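Local coordinates for uncharacterized protein YacP (Bacillus subtilis, PDB 5MQ8) that acts as an endoribonuclease, also called Rae1, that takes part in ribosome-dependent mRNA decay, at residues Lys36-Thr44 with Leu124-Ile135. Numbering follows the deposited sequence.
Sequences KMAEYQSYT and LLREVETIERRI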
loop_
_atom_site.group_PDB
_atom_site.type_symbol
_atom_site.label_atom_id
_atom_site.label_comp_id
_atom_site.label_asym_id
_atom_site.label_seq_id
_atom_site.Cartn_x
_atom_site.Cartn_y
_atom_site.Cartn_z
ATOM N N LYS A 36 -2.470 13.941 -2.210
ATOM C CA LYS A 36 -2.991 14.525 -0.970
ATOM C C LYS A 36 -4.433 14.998 -1.161
ATOM O O LYS A 36 -5.268 14.778 -0.279
ATOM C CB LYS A 36 -2.113 15.701 -0.478
ATOM C CG LYS A 36 -0.690 15.342 -0.036
ATOM C CD LYS A 36 -0.644 14.238 1.008
ATOM C CE LYS A 36 0.053 13.022 0.449
ATOM N NZ LYS A 36 -0.494 11.750 0.997
ATOM N N MET A 37 -4.727 15.614 -2.325
ATOM C CA MET A 37 -6.064 16.098 -2.644
ATOM C C MET A 37 -7.060 14.957 -2.934
ATOM O O MET A 37 -8.255 15.138 -2.696
ATOM C CB MET A 37 -6.050 17.165 -3.754
ATOM C CG MET A 37 -5.418 18.526 -3.313
ATOM S SD MET A 37 -5.660 19.084 -1.596
ATOM C CE MET A 37 -7.242 19.437 -1.602
ATOM N N ALA A 38 -6.569 13.780 -3.397
ATOM C CA ALA A 38 -7.389 12.582 -3.622
ATOM C C ALA A 38 -7.867 12.081 -2.265
ATOM O O ALA A 38 -9.052 11.830 -2.108
ATOM C CB ALA A 38 -6.578 11.504 -4.331
ATOM N N GLU A 39 -6.952 12.018 -1.266
ATOM C CA GLU A 39 -7.258 11.622 0.104
ATOM C C GLU A 39 -8.293 12.572 0.728
ATOM O O GLU A 39 -9.257 12.093 1.327
ATOM C CB GLU A 39 -5.987 11.596 0.952
ATOM C CG GLU A 39 -5.157 10.355 0.734
ATOM C CD GLU A 39 -3.659 10.517 0.863
ATOM O OE1 GLU A 39 -3.213 11.451 1.566
ATOM O OE2 GLU A 39 -2.927 9.691 0.277
ATOM N N TYR A 40 -8.110 13.909 0.542
ATOM C CA TYR A 40 -9.002 14.961 1.033
ATOM C C TYR A 40 -10.395 14.788 0.442
ATOM O O TYR A 40 -11.363 14.790 1.207
ATOM C CB TYR A 40 -8.454 16.367 0.698
ATOM C CG TYR A 40 -9.219 17.501 1.348
ATOM C CD1 TYR A 40 -10.354 18.041 0.747
ATOM C CD2 TYR A 40 -8.795 18.053 2.552
ATOM C CE1 TYR A 40 -11.081 19.060 1.360
ATOM C CE2 TYR A 40 -9.490 19.103 3.152
ATOM C CZ TYR A 40 -10.638 19.598 2.558
ATOM O OH TYR A 40 -11.323 20.632 3.164
ATOM N N GLN A 41 -10.495 14.654 -0.909
ATOM C CA GLN A 41 -11.768 14.471 -1.605
ATOM C C GLN A 41 -12.507 13.228 -1.061
ATOM O O GLN A 41 -13.685 13.324 -0.707
ATOM C CB GLN A 41 -11.576 14.370 -3.133
ATOM C CG GLN A 41 -12.887 14.072 -3.888
ATOM C CD GLN A 41 -13.071 14.705 -5.240
ATOM O OE1 GLN A 41 -12.652 15.825 -5.513
ATOM N NE2 GLN A 41 -13.738 13.996 -6.125
ATOM N N SER A 42 -11.813 12.079 -1.013
ATOM C CA SER A 42 -12.376 10.814 -0.557
ATOM C C SER A 42 -12.846 10.841 0.900
ATOM O O SER A 42 -13.968 10.425 1.161
ATOM C CB SER A 42 -11.390 9.677 -0.784
ATOM O OG SER A 42 -11.982 8.450 -0.398
ATOM N N TYR A 43 -12.026 11.359 1.824
ATOM C CA TYR A 43 -12.405 11.448 3.226
ATOM C C TYR A 43 -13.626 12.350 3.471
ATOM O O TYR A 43 -14.601 11.913 4.096
ATOM C CB TYR A 43 -11.222 11.913 4.089
ATOM C CG TYR A 43 -11.507 11.838 5.576
ATOM C CD1 TYR A 43 -11.325 10.651 6.282
ATOM C CD2 TYR A 43 -12.000 12.941 6.269
ATOM C CE1 TYR A 43 -11.624 10.564 7.639
ATOM C CE2 TYR A 43 -12.306 12.863 7.626
ATOM C CZ TYR A 43 -12.119 11.671 8.307
ATOM O OH TYR A 43 -12.422 11.576 9.643
ATOM N N THR A 44 -13.557 13.612 2.986
ATOM C CA THR A 44 -14.576 14.634 3.202
ATOM C C THR A 44 -15.835 14.472 2.351
ATOM O O THR A 44 -16.904 14.931 2.760
ATOM C CB THR A 44 -13.976 16.049 3.012
ATOM O OG1 THR A 44 -13.615 16.231 1.643
ATOM C CG2 THR A 44 -12.778 16.306 3.897
ATOM N N LEU A 124 -5.093 24.263 5.009
ATOM C CA LEU A 124 -5.291 23.088 4.164
ATOM C C LEU A 124 -4.294 21.996 4.538
ATOM O O LEU A 124 -4.706 20.849 4.707
ATOM C CB LEU A 124 -5.274 23.407 2.652
ATOM C CG LEU A 124 -5.598 22.217 1.705
ATOM C CD1 LEU A 124 -6.972 21.619 1.979
ATOM C CD2 LEU A 124 -5.442 22.603 0.243
ATOM N N LEU A 125 -3.011 22.367 4.748
ATOM C CA LEU A 125 -1.957 21.432 5.164
ATOM C C LEU A 125 -2.324 20.694 6.472
ATOM O O LEU A 125 -2.199 19.474 6.528
ATOM C CB LEU A 125 -0.597 22.148 5.295
ATOM C CG LEU A 125 0.611 21.303 5.805
ATOM C CD1 LEU A 125 0.981 20.165 4.828
ATOM C CD2 LEU A 125 1.818 22.187 6.055
ATOM N N ARG A 126 -2.801 21.443 7.501
ATOM C CA ARG A 126 -3.217 20.917 8.818
ATOM C C ARG A 126 -4.355 19.888 8.657
ATOM O O ARG A 126 -4.310 18.827 9.266
ATOM C CB ARG A 126 -3.630 22.078 9.755
ATOM C CG ARG A 126 -4.051 21.648 11.163
ATOM C CD ARG A 126 -4.789 22.748 11.909
ATOM N NE ARG A 126 -5.682 22.194 12.931
ATOM C CZ ARG A 126 -6.373 22.917 13.810
ATOM N NH1 ARG A 126 -6.278 24.241 13.812
ATOM N NH2 ARG A 126 -7.158 22.320 14.698
ATOM N N GLU A 127 -5.333 20.196 7.800
ATOM C CA GLU A 127 -6.465 19.340 7.444
ATOM C C GLU A 127 -5.970 18.080 6.722
ATOM O O GLU A 127 -6.348 16.973 7.104
ATOM C CB GLU A 127 -7.448 20.103 6.560
ATOM C CG GLU A 127 -8.261 21.120 7.339
ATOM C CD GLU A 127 -9.351 21.852 6.586
ATOM O OE1 GLU A 127 -9.652 21.483 5.426
ATOM O OE2 GLU A 127 -9.941 22.780 7.187
ATOM N N VAL A 128 -5.075 18.252 5.725
ATOM C CA VAL A 128 -4.475 17.144 4.977
ATOM C C VAL A 128 -3.690 16.203 5.909
ATOM O O VAL A 128 -3.856 14.991 5.812
ATOM C CB VAL A 128 -3.637 17.653 3.757
ATOM C CG1 VAL A 128 -2.676 16.594 3.240
ATOM C CG2 VAL A 128 -4.545 18.152 2.633
ATOM N N GLU A 129 -2.856 16.756 6.815
ATOM C CA GLU A 129 -2.061 15.950 7.744
ATOM C C GLU A 129 -2.915 15.110 8.696
ATOM O O GLU A 129 -2.584 13.945 8.934
ATOM C CB GLU A 129 -1.036 16.802 8.502
ATOM C CG GLU A 129 0.136 17.199 7.614
ATOM C CD GLU A 129 1.173 18.143 8.196
ATOM O OE1 GLU A 129 0.835 18.908 9.129
ATOM O OE2 GLU A 129 2.316 18.150 7.684
ATOM N N THR A 130 -4.037 15.677 9.180
ATOM C CA THR A 130 -5.000 15.004 10.078
ATOM C C THR A 130 -5.705 13.863 9.326
ATOM O O THR A 130 -5.790 12.759 9.862
ATOM C CB THR A 130 -6.008 16.041 10.667
ATOM O OG1 THR A 130 -5.326 17.000 11.452
ATOM C CG2 THR A 130 -7.131 15.423 11.452
ATOM N N ILE A 131 -6.227 14.153 8.106
ATOM C CA ILE A 131 -6.924 13.197 7.226
ATOM C C ILE A 131 -6.006 12.011 6.859
ATOM O O ILE A 131 -6.442 10.868 6.947
ATOM C CB ILE A 131 -7.540 13.911 5.989
ATOM C CG1 ILE A 131 -8.757 14.763 6.407
ATOM C CG2 ILE A 131 -7.916 12.917 4.883
ATOM C CD1 ILE A 131 -9.248 15.783 5.395
ATOM N N GLU A 132 -4.733 12.287 6.520
ATOM C CA GLU A 132 -3.724 11.279 6.203
ATOM C C GLU A 132 -3.566 10.280 7.364
ATOM O O GLU A 132 -3.563 9.068 7.137
ATOM C CB GLU A 132 -2.359 11.943 5.985
ATOM C CG GLU A 132 -1.990 12.270 4.555
ATOM C CD GLU A 132 -0.541 12.701 4.418
ATOM O OE1 GLU A 132 -0.157 13.706 5.060
ATOM O OE2 GLU A 132 0.222 12.008 3.705
ATOM N N ARG A 133 -3.381 10.806 8.592
ATOM C CA ARG A 133 -3.188 10.017 9.808
ATOM C C ARG A 133 -4.410 9.199 10.157
ATOM O O ARG A 133 -4.259 8.061 10.594
ATOM C CB ARG A 133 -2.773 10.915 10.989
ATOM C CG ARG A 133 -1.293 11.291 10.970
ATOM C CD ARG A 133 -0.856 11.976 12.264
ATOM N NE ARG A 133 -1.316 13.367 12.356
ATOM C CZ ARG A 133 -0.614 14.425 11.950
ATOM N NH1 ARG A 133 0.592 14.267 11.416
ATOM N NH2 ARG A 133 -1.116 15.647 12.071
ATOM N N ARG A 134 -5.608 9.766 9.935
ATOM C CA ARG A 134 -6.886 9.125 10.209
ATOM C C ARG A 134 -7.124 7.963 9.258
ATOM O O ARG A 134 -7.508 6.881 9.715
ATOM C CB ARG A 134 -8.039 10.139 10.140
ATOM C CG ARG A 134 -8.752 10.330 11.478
ATOM C CD ARG A 134 -9.606 11.587 11.515
ATOM N NE ARG A 134 -9.311 12.404 12.697
ATOM C CZ ARG A 134 -9.739 13.651 12.873
ATOM N NH1 ARG A 134 -10.480 14.243 11.947
ATOM N NH2 ARG A 134 -9.415 14.321 13.970
ATOM N N ILE A 135 -6.888 8.175 7.934
ATOM C CA ILE A 135 -7.058 7.130 6.923
ATOM C C ILE A 135 -6.121 5.962 7.230
ATOM O O ILE A 135 -6.575 4.819 7.229
ATOM C CB ILE A 135 -6.914 7.655 5.460
ATOM C CG1 ILE A 135 -8.073 8.588 5.096
ATOM C CG2 ILE A 135 -6.806 6.494 4.447
ATOM C CD1 ILE A 135 -7.876 9.358 3.780
#
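Tyr40 and Ile131 are the interlocking knobs where helix 23-44 crosses helix 121-145, their local axes 9.6 Å apart and inclined at 72°. Both helices belong to the NYN domain of the PIN clan, an alpha/beta fold built on a parallel sheet. The Tyr40 ring sits among Leu124, Glu127, Val128 and Ile131, and Ile131 in turn fills the hole between Glu39, Tyr40, Tyr43 and Thr44. With CG1 of Ile131 anti to its carbonyl carbon, CD1 reaches to 3.7 Å from Tyr40 CD2 and CG2 packs 3.5 Å from Tyr43 CB, while CG1 itself lies by the Tyr43 ring near CD2. Toward the sheet, Met37 and Leu124 meet tip to tip, SD to CD2, and both side chains also touch Leu4 of strand 3-7. At the other end of the crossing Ile135 CG1 lies against Tyr43 CD1, and Phe161 of the second subunit packs on both residues, so the second subunit packs against part of this end.

Polar groups finish two borders. Glu127 brings its carboxylate to the edge of the Tyr40 ring, the planes only 10° apart, and Tyr40 OH donates a hydrogen bond of 2.9 Å to Glu127 OE1, nearly along its C-O axis. On the other border, Lys36 lays its aliphatic chain across Val128 CG1, then bends to put its ammonium between two acidic residues, which probably offsets the repulsion between Glu39 and Glu132. Lys36 NZ meets the syn lone pair of Glu39 OE1 at 2.8 Å; at the same distance it reaches Glu132 OE2 from above the carboxylate plane, 49° out of it.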